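Long-range contacts in mandelate racemase/muconate lactonizing protein (Thermobispora bispora, PDB 3VC5), which probably catalyses the magnesium-dependent dehydration of D-glucarate to 5-dehydro-4-deoxy-D-glucarate, as a member of the enolase superfamily: residues G156-Y164 with F384-P392; Y99-I110 with S122-F131. All coordinates share one frame; numbering follows the deposited sequence.

Interaction 1 (G156-Y164 with F384-P392)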
# COMPACT_ATOMS: atom_id res chain seq x y z
N GLY A 156 -5.37 4.25 11.99
CA GLY A 156 -5.54 5.24 13.08
C GLY A 156 -4.90 6.58 12.73
O GLY A 156 -3.92 6.63 11.98
N LYS A 157 -5.47 7.67 13.22
CA LYS A 157 -4.93 8.98 12.91
C LYS A 157 -3.56 9.15 13.53
O LYS A 157 -3.31 8.75 14.68
CB LYS A 157 -5.84 10.09 13.40
CG LYS A 157 -5.99 10.19 14.90
CD LYS A 157 -7.12 11.17 15.28
CE LYS A 157 -7.29 11.21 16.82
NZ LYS A 157 -8.26 12.23 17.27
N VAL A 158 -2.66 9.76 12.76
CA VAL A 158 -1.33 10.10 13.26
C VAL A 158 -1.21 11.57 13.57
O VAL A 158 -0.16 12.02 14.05
CB VAL A 158 -0.21 9.65 12.30
CG1 VAL A 158 -0.45 8.23 11.86
CG2 VAL A 158 -0.13 10.56 11.09
N ARG A 159 -2.27 12.30 13.25
CA ARG A 159 -2.37 13.72 13.58
C ARG A 159 -3.83 14.01 13.88
O ARG A 159 -4.72 13.39 13.28
CB ARG A 159 -1.82 14.57 12.43
CG ARG A 159 -2.39 14.21 11.07
CD ARG A 159 -1.61 14.87 9.91
NE ARG A 159 -0.22 14.42 9.77
CZ ARG A 159 0.19 13.41 8.98
NH1 ARG A 159 -0.66 12.67 8.28
NH2 ARG A 159 1.49 13.12 8.93
N ASP A 160 -4.09 14.91 14.82
CA ASP A 160 -5.46 15.19 15.24
C ASP A 160 -6.22 16.06 14.23
O ASP A 160 -7.46 16.01 14.19
CB ASP A 160 -5.49 15.89 16.61
CG ASP A 160 -5.08 14.98 17.74
OD1 ASP A 160 -5.11 13.74 17.57
OD2 ASP A 160 -4.75 15.50 18.83
N ALA A 161 -5.49 16.84 13.43
CA ALA A 161 -6.09 17.74 12.46
C ALA A 161 -5.21 17.76 11.20
O ALA A 161 -4.01 17.54 11.30
CB ALA A 161 -6.25 19.15 13.06
N VAL A 162 -5.82 18.03 10.05
CA VAL A 162 -5.13 17.99 8.76
C VAL A 162 -5.01 19.40 8.24
O VAL A 162 -6.03 20.05 7.96
CB VAL A 162 -5.93 17.16 7.77
CG1 VAL A 162 -5.36 17.28 6.35
CG2 VAL A 162 -6.00 15.68 8.23
N PRO A 163 -3.78 19.91 8.13
CA PRO A 163 -3.63 21.26 7.58
C PRO A 163 -3.97 21.33 6.10
O PRO A 163 -3.63 20.42 5.33
CB PRO A 163 -2.13 21.56 7.77
CG PRO A 163 -1.68 20.61 8.86
CD PRO A 163 -2.50 19.36 8.63
N TYR A 164 -4.62 22.43 5.72
CA TYR A 164 -4.99 22.77 4.36
C TYR A 164 -4.34 24.10 3.98
O TYR A 164 -4.11 24.95 4.84
CB TYR A 164 -6.53 22.81 4.15
CG TYR A 164 -7.17 21.44 4.12
CD1 TYR A 164 -7.37 20.76 2.90
CD2 TYR A 164 -7.54 20.81 5.30
CE1 TYR A 164 -7.93 19.48 2.87
CE2 TYR A 164 -8.11 19.55 5.29
CZ TYR A 164 -8.28 18.88 4.06
OH TYR A 164 -8.85 17.64 4.05
N PHE A 384 -12.80 24.37 10.07
CA PHE A 384 -11.38 24.72 10.00
C PHE A 384 -10.99 25.48 11.26
O PHE A 384 -11.63 26.49 11.61
CB PHE A 384 -11.08 25.56 8.76
CG PHE A 384 -11.20 24.78 7.48
CD1 PHE A 384 -10.07 24.34 6.81
CD2 PHE A 384 -12.44 24.45 6.97
CE1 PHE A 384 -10.18 23.61 5.64
CE2 PHE A 384 -12.58 23.75 5.79
CZ PHE A 384 -11.44 23.29 5.13
N VAL A 385 -9.94 25.01 11.91
CA VAL A 385 -9.42 25.64 13.12
C VAL A 385 -7.93 25.87 12.87
O VAL A 385 -7.17 24.90 12.68
CB VAL A 385 -9.58 24.72 14.34
CG1 VAL A 385 -8.91 25.35 15.58
CG2 VAL A 385 -11.07 24.40 14.61
N ASP A 386 -7.53 27.13 12.81
CA ASP A 386 -6.13 27.45 12.55
C ASP A 386 -5.64 26.75 11.27
O ASP A 386 -4.51 26.22 11.24
CB ASP A 386 -5.26 27.03 13.74
CG ASP A 386 -5.67 27.71 15.03
OD1 ASP A 386 -6.07 28.90 14.97
OD2 ASP A 386 -5.58 27.07 16.10
N GLY A 387 -6.48 26.76 10.23
CA GLY A 387 -6.10 26.26 8.91
C GLY A 387 -6.21 24.77 8.71
O GLY A 387 -5.91 24.26 7.61
N ALA A 388 -6.63 24.05 9.74
CA ALA A 388 -6.66 22.59 9.70
C ALA A 388 -8.05 22.05 10.05
O ALA A 388 -8.79 22.65 10.82
CB ALA A 388 -5.63 22.02 10.66
N VAL A 389 -8.39 20.90 9.49
CA VAL A 389 -9.67 20.25 9.80
C VAL A 389 -9.43 19.13 10.81
O VAL A 389 -8.74 18.14 10.52
CB VAL A 389 -10.32 19.67 8.54
CG1 VAL A 389 -11.61 18.90 8.89
CG2 VAL A 389 -10.59 20.78 7.52
N PRO A 390 -9.97 19.28 12.02
CA PRO A 390 -9.85 18.17 12.95
C PRO A 390 -10.56 16.91 12.42
O PRO A 390 -11.63 17.01 11.81
CB PRO A 390 -10.54 18.72 14.23
CG PRO A 390 -10.50 20.23 14.10
CD PRO A 390 -10.68 20.45 12.60
N VAL A 391 -9.95 15.75 12.62
CA VAL A 391 -10.60 14.50 12.20
C VAL A 391 -11.96 14.37 12.88
O VAL A 391 -12.05 14.47 14.11
CB VAL A 391 -9.78 13.25 12.54
CG1 VAL A 391 -10.55 11.98 12.08
CG2 VAL A 391 -8.40 13.33 11.92
N PRO A 392 -13.03 14.14 12.10
CA PRO A 392 -14.35 14.05 12.74
C PRO A 392 -14.37 12.94 13.78
O PRO A 392 -13.63 11.96 13.66
CB PRO A 392 -15.29 13.73 11.58
CG PRO A 392 -14.60 14.32 10.37
CD PRO A 392 -13.11 14.18 10.63
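Val162 and Val389 form the central hydrogen-bonded pair of two short antiparallel strands: Val162 N gives to Val389 O at 3.0 Å, and Val389 N returns a bond to Val162 O at 2.9 Å. One such bond extends the pairing at each end, Val391 N to Asp160 O and Tyr164 N to Gly387 O, the latter running at 163° at the hydrogen. In the flanking non-hydrogen-bonded pairs, Ala161 with Pro390 and Pro163 with Ala388, the prolines stand where no N-H is needed across the strands. Ala161 CB meets Ala388 CB at 3.8 Å on the face that also carries these two prolines.

On the face of Val162 and Val389 the aromatic packing gathers. The CG2 branch of Val389 is the one set against the tyrosine ring, 3.6 Å from Tyr164 CE2. Phe384 sends CE1 toward the face of the Tyr164 ring in an offset edge-to-face pair, planes 68° apart. The type I' turn from Val385 to Ala388 folds the chain back, and Val389 CG2 lies over one face of the Phe384 ring, toward its rim.

Further out, Tyr164 OH bonds to Thr351 OG1, and Tyr203 makes an edge-to-face pair with Phe384. Strand 161-169 is the first of the (beta/alpha)7beta barrel of the enolase superfamily, parallel to strand 208-211; strand 388-390 is added antiparallel on its other side, with helix 344-355 packed on Val162, Tyr164 and Val391.

Interaction 2 (Y99-I110 with S122-F131)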
# COMPACT_ATOMS: atom_id res chain seq x y z
N TYR A 99 -14.31 -3.62 -6.94
CA TYR A 99 -13.40 -3.09 -7.98
C TYR A 99 -13.50 -3.86 -9.31
O TYR A 99 -13.62 -3.25 -10.38
CB TYR A 99 -11.95 -3.09 -7.48
CG TYR A 99 -11.03 -2.29 -8.37
CD1 TYR A 99 -10.78 -0.97 -8.11
CD2 TYR A 99 -10.37 -2.90 -9.45
CE1 TYR A 99 -9.94 -0.21 -8.90
CE2 TYR A 99 -9.51 -2.16 -10.25
CZ TYR A 99 -9.29 -0.82 -9.96
OH TYR A 99 -8.44 -0.10 -10.78
N ARG A 100 -13.49 -5.20 -9.25
CA ARG A 100 -13.61 -6.01 -10.48
C ARG A 100 -14.97 -5.79 -11.16
O ARG A 100 -15.03 -5.71 -12.39
CB ARG A 100 -13.40 -7.49 -10.19
CG ARG A 100 -11.96 -7.85 -9.84
CD ARG A 100 -11.71 -9.37 -9.93
NE ARG A 100 -12.73 -10.12 -9.21
CZ ARG A 100 -12.65 -10.48 -7.93
NH1 ARG A 100 -11.58 -10.17 -7.21
NH2 ARG A 100 -13.65 -11.15 -7.37
N ARG A 101 -16.04 -5.62 -10.38
CA ARG A 101 -17.36 -5.35 -10.95
C ARG A 101 -17.39 -3.99 -11.67
O ARG A 101 -17.92 -3.86 -12.78
CB ARG A 101 -18.44 -5.41 -9.85
CG ARG A 101 -19.90 -5.24 -10.30
CD ARG A 101 -20.45 -6.41 -11.14
NE ARG A 101 -20.30 -7.73 -10.52
CZ ARG A 101 -21.15 -8.30 -9.64
NH1 ARG A 101 -22.23 -7.65 -9.21
NH2 ARG A 101 -20.90 -9.52 -9.18
N VAL A 102 -16.78 -2.98 -11.05
CA VAL A 102 -16.69 -1.67 -11.69
C VAL A 102 -15.89 -1.78 -13.00
O VAL A 102 -16.27 -1.22 -14.04
CB VAL A 102 -16.05 -0.64 -10.75
CG1 VAL A 102 -15.71 0.64 -11.52
CG2 VAL A 102 -16.97 -0.31 -9.56
N ALA A 103 -14.77 -2.50 -12.94
CA ALA A 103 -13.95 -2.72 -14.16
C ALA A 103 -14.75 -3.40 -15.27
O ALA A 103 -14.65 -3.03 -16.44
CB ALA A 103 -12.69 -3.51 -13.85
N ASP A 104 -15.56 -4.39 -14.90
CA ASP A 104 -16.45 -5.04 -15.88
C ASP A 104 -17.44 -4.05 -16.50
O ASP A 104 -17.73 -4.08 -17.70
CB ASP A 104 -17.23 -6.19 -15.22
CG ASP A 104 -16.37 -7.37 -14.87
OD1 ASP A 104 -15.25 -7.53 -15.42
OD2 ASP A 104 -16.87 -8.20 -14.06
N VAL A 105 -18.00 -3.17 -15.68
CA VAL A 105 -19.01 -2.26 -16.19
C VAL A 105 -18.37 -1.23 -17.11
O VAL A 105 -18.89 -0.94 -18.18
CB VAL A 105 -19.79 -1.57 -15.04
CG1 VAL A 105 -20.69 -0.47 -15.59
CG2 VAL A 105 -20.61 -2.58 -14.26
N VAL A 106 -17.24 -0.68 -16.69
CA VAL A 106 -16.55 0.34 -17.46
C VAL A 106 -16.11 -0.27 -18.78
O VAL A 106 -16.17 0.38 -19.81
CB VAL A 106 -15.32 0.88 -16.69
CG1 VAL A 106 -14.37 1.66 -17.59
CG2 VAL A 106 -15.79 1.74 -15.51
N GLY A 107 -15.69 -1.53 -18.72
CA GLY A 107 -15.43 -2.29 -19.94
C GLY A 107 -14.38 -1.53 -20.71
O GLY A 107 -13.29 -1.25 -20.19
N ALA A 108 -14.73 -1.18 -21.95
CA ALA A 108 -13.81 -0.54 -22.87
C ALA A 108 -13.85 1.00 -22.82
O ALA A 108 -13.06 1.70 -23.50
CB ALA A 108 -14.11 -1.02 -24.27
N ASN A 109 -14.77 1.52 -22.05
CA ASN A 109 -14.96 2.96 -22.01
C ASN A 109 -13.71 3.60 -21.39
O ASN A 109 -13.15 3.07 -20.41
CB ASN A 109 -16.19 3.25 -21.16
CG ASN A 109 -17.49 2.97 -21.88
OD1 ASN A 109 -17.90 3.72 -22.75
ND2 ASN A 109 -18.16 1.88 -21.50
N ILE A 110 -13.21 4.68 -22.00
CA ILE A 110 -12.27 5.57 -21.32
C ILE A 110 -12.90 6.97 -21.28
O ILE A 110 -13.22 7.55 -22.32
CB ILE A 110 -10.92 5.66 -22.03
CG1 ILE A 110 -10.15 4.35 -21.90
CG2 ILE A 110 -10.09 6.82 -21.43
CD1 ILE A 110 -8.83 4.29 -22.77
N SER A 122 -7.16 7.23 -18.99
CA SER A 122 -6.71 5.89 -19.29
C SER A 122 -7.75 4.93 -18.78
O SER A 122 -8.68 5.32 -18.05
CB SER A 122 -5.37 5.59 -18.61
OG SER A 122 -5.47 5.74 -17.20
N ARG A 123 -7.59 3.66 -19.11
CA ARG A 123 -8.51 2.65 -18.61
C ARG A 123 -8.48 2.55 -17.09
O ARG A 123 -9.54 2.57 -16.45
CB ARG A 123 -8.21 1.27 -19.20
CG ARG A 123 -9.17 0.19 -18.68
CD ARG A 123 -10.51 0.21 -19.39
NE ARG A 123 -10.53 -0.63 -20.60
CZ ARG A 123 -10.84 -0.19 -21.82
NH1 ARG A 123 -11.16 1.08 -22.00
NH2 ARG A 123 -10.83 -1.03 -22.86
N VAL A 124 -7.28 2.44 -16.51
CA VAL A 124 -7.20 2.29 -15.05
C VAL A 124 -7.72 3.55 -14.38
O VAL A 124 -8.43 3.45 -13.40
CB VAL A 124 -5.77 1.91 -14.56
CG1 VAL A 124 -5.66 2.01 -13.05
CG2 VAL A 124 -5.39 0.52 -15.09
N LYS A 125 -7.34 4.73 -14.86
CA LYS A 125 -7.81 5.92 -14.19
C LYS A 125 -9.33 6.02 -14.27
O LYS A 125 -9.99 6.51 -13.32
CB LYS A 125 -7.14 7.18 -14.80
CG LYS A 125 -7.29 8.46 -13.98
CD LYS A 125 -6.52 9.59 -14.65
CE LYS A 125 -6.90 10.94 -14.21
NZ LYS A 125 -6.83 11.94 -15.33
N THR A 126 -9.92 5.59 -15.39
CA THR A 126 -11.38 5.63 -15.53
C THR A 126 -12.04 4.70 -14.51
O THR A 126 -12.97 5.10 -13.77
CB THR A 126 -11.80 5.22 -16.95
OG1 THR A 126 -11.28 6.20 -17.86
CG2 THR A 126 -13.33 5.18 -17.08
N VAL A 127 -11.51 3.49 -14.41
CA VAL A 127 -12.01 2.51 -13.41
C VAL A 127 -11.84 3.06 -11.99
O VAL A 127 -12.76 3.00 -11.17
CB VAL A 127 -11.29 1.17 -13.54
CG1 VAL A 127 -11.69 0.21 -12.38
CG2 VAL A 127 -11.61 0.56 -14.90
N ASP A 128 -10.67 3.65 -11.72
CA ASP A 128 -10.39 4.13 -10.38
C ASP A 128 -11.33 5.29 -10.05
O ASP A 128 -11.78 5.44 -8.90
CB ASP A 128 -8.95 4.65 -10.29
CG ASP A 128 -7.93 3.52 -10.13
OD1 ASP A 128 -8.35 2.35 -9.89
OD2 ASP A 128 -6.71 3.80 -10.15
N ARG A 129 -11.58 6.17 -11.04
CA ARG A 129 -12.51 7.29 -10.83
C ARG A 129 -13.93 6.79 -10.50
O ARG A 129 -14.61 7.32 -9.58
CB ARG A 129 -12.55 8.24 -12.04
CG ARG A 129 -11.29 9.09 -12.19
CD ARG A 129 -11.15 9.68 -13.60
NE ARG A 129 -12.44 10.01 -14.19
CZ ARG A 129 -12.87 11.23 -14.47
NH1 ARG A 129 -14.08 11.39 -15.03
NH2 ARG A 129 -12.10 12.30 -14.22
N VAL A 130 -14.37 5.75 -11.20
CA VAL A 130 -15.72 5.23 -10.96
C VAL A 130 -15.77 4.48 -9.62
O VAL A 130 -16.67 4.69 -8.80
CB VAL A 130 -16.20 4.37 -12.12
CG1 VAL A 130 -17.57 3.75 -11.79
CG2 VAL A 130 -16.29 5.26 -13.39
N PHE A 131 -14.75 3.69 -9.36
CA PHE A 131 -14.69 2.93 -8.13
C PHE A 131 -14.66 3.80 -6.87
O PHE A 131 -15.25 3.44 -5.86
CB PHE A 131 -13.45 2.06 -8.17
CG PHE A 131 -13.16 1.29 -6.89
CD1 PHE A 131 -13.96 0.18 -6.51
CD2 PHE A 131 -12.06 1.63 -6.11
CE1 PHE A 131 -13.67 -0.54 -5.37
CE2 PHE A 131 -11.75 0.89 -4.94
CZ PHE A 131 -12.55 -0.20 -4.59
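Tyr99 lies against Phe131, Val127 and Asp128 where two helices of the N-terminal domain, 99-106 and 123-131, meet at 121° away from the active site, their axes 9.3 Å apart at closest approach. Its ring turns an edge to the face of Phe131, with CD1 3.5 Å from Phe131 CG, while Val127 CG1 sits over the Tyr99 ring, 3.6 Å from CZ. Tyr99 CG stands anti to the backbone N (chi1 -168°), which carries the ring across the second helix so that OH donates to Asp128 OD1 at 2.6 Å, on the syn side of the carboxylate. The packing is knobs-into-holes: Tyr99 sits among Val124, Val127, Asp128 and Phe131, and Val127 among Tyr99, Val102, Ala103 and Val106. Deeper in, Val102 CG1 touches Val130 CG1 at 3.6 Å, and Val106 packs on the methyl of Thr126, CG1 to CG2 3.7 Å.

The solvent side, beyond the end of the first helix, is looser. Gly107 leaves the helix with positive phi, and the turn from Val106 to Asn109 is tied back by Asn109 ND2 to Val106 O at 3.0 Å. Arg123, bent at chi2 and chi3, lays one face of its guanidinium over the Gly107-Ala108 backbone, though the placing of NH1 is doubtful. Exposed Ile110 reaches the start of the second helix, its CG2 3.8 Å from Thr126 OG1.

A leucine in place of Tyr99 would probably leave Asp128 OD1 without its hydroxyl donor and Phe131 without the ring edge on its face. Asp128 OD2 forms a salt bridge with Arg320, so the carboxylate joins a neutral phenol to a charged partner, and is likely to stay ionised.

From the N terminus, the chain meets interaction 2 first: helix 95-106 runs into a turn, and after 11 residues without helix or strand between the two segments, the chain returns in helix 123-146. This local closure lies wholly within the N-terminal family region. Interaction 1 opens later and spans 219 residues, joining strand 161-169 to strand 388-390 after the chain has passed through the strands and helices of the barrel characteristic of the enolase superfamily. The two closures follow in series, neither nesting nor crossing; the nearest atoms of the two contacts are about 18 Å apart. One sets two helices of the N-terminal region together; the other brings a late strand back to the barrel's first.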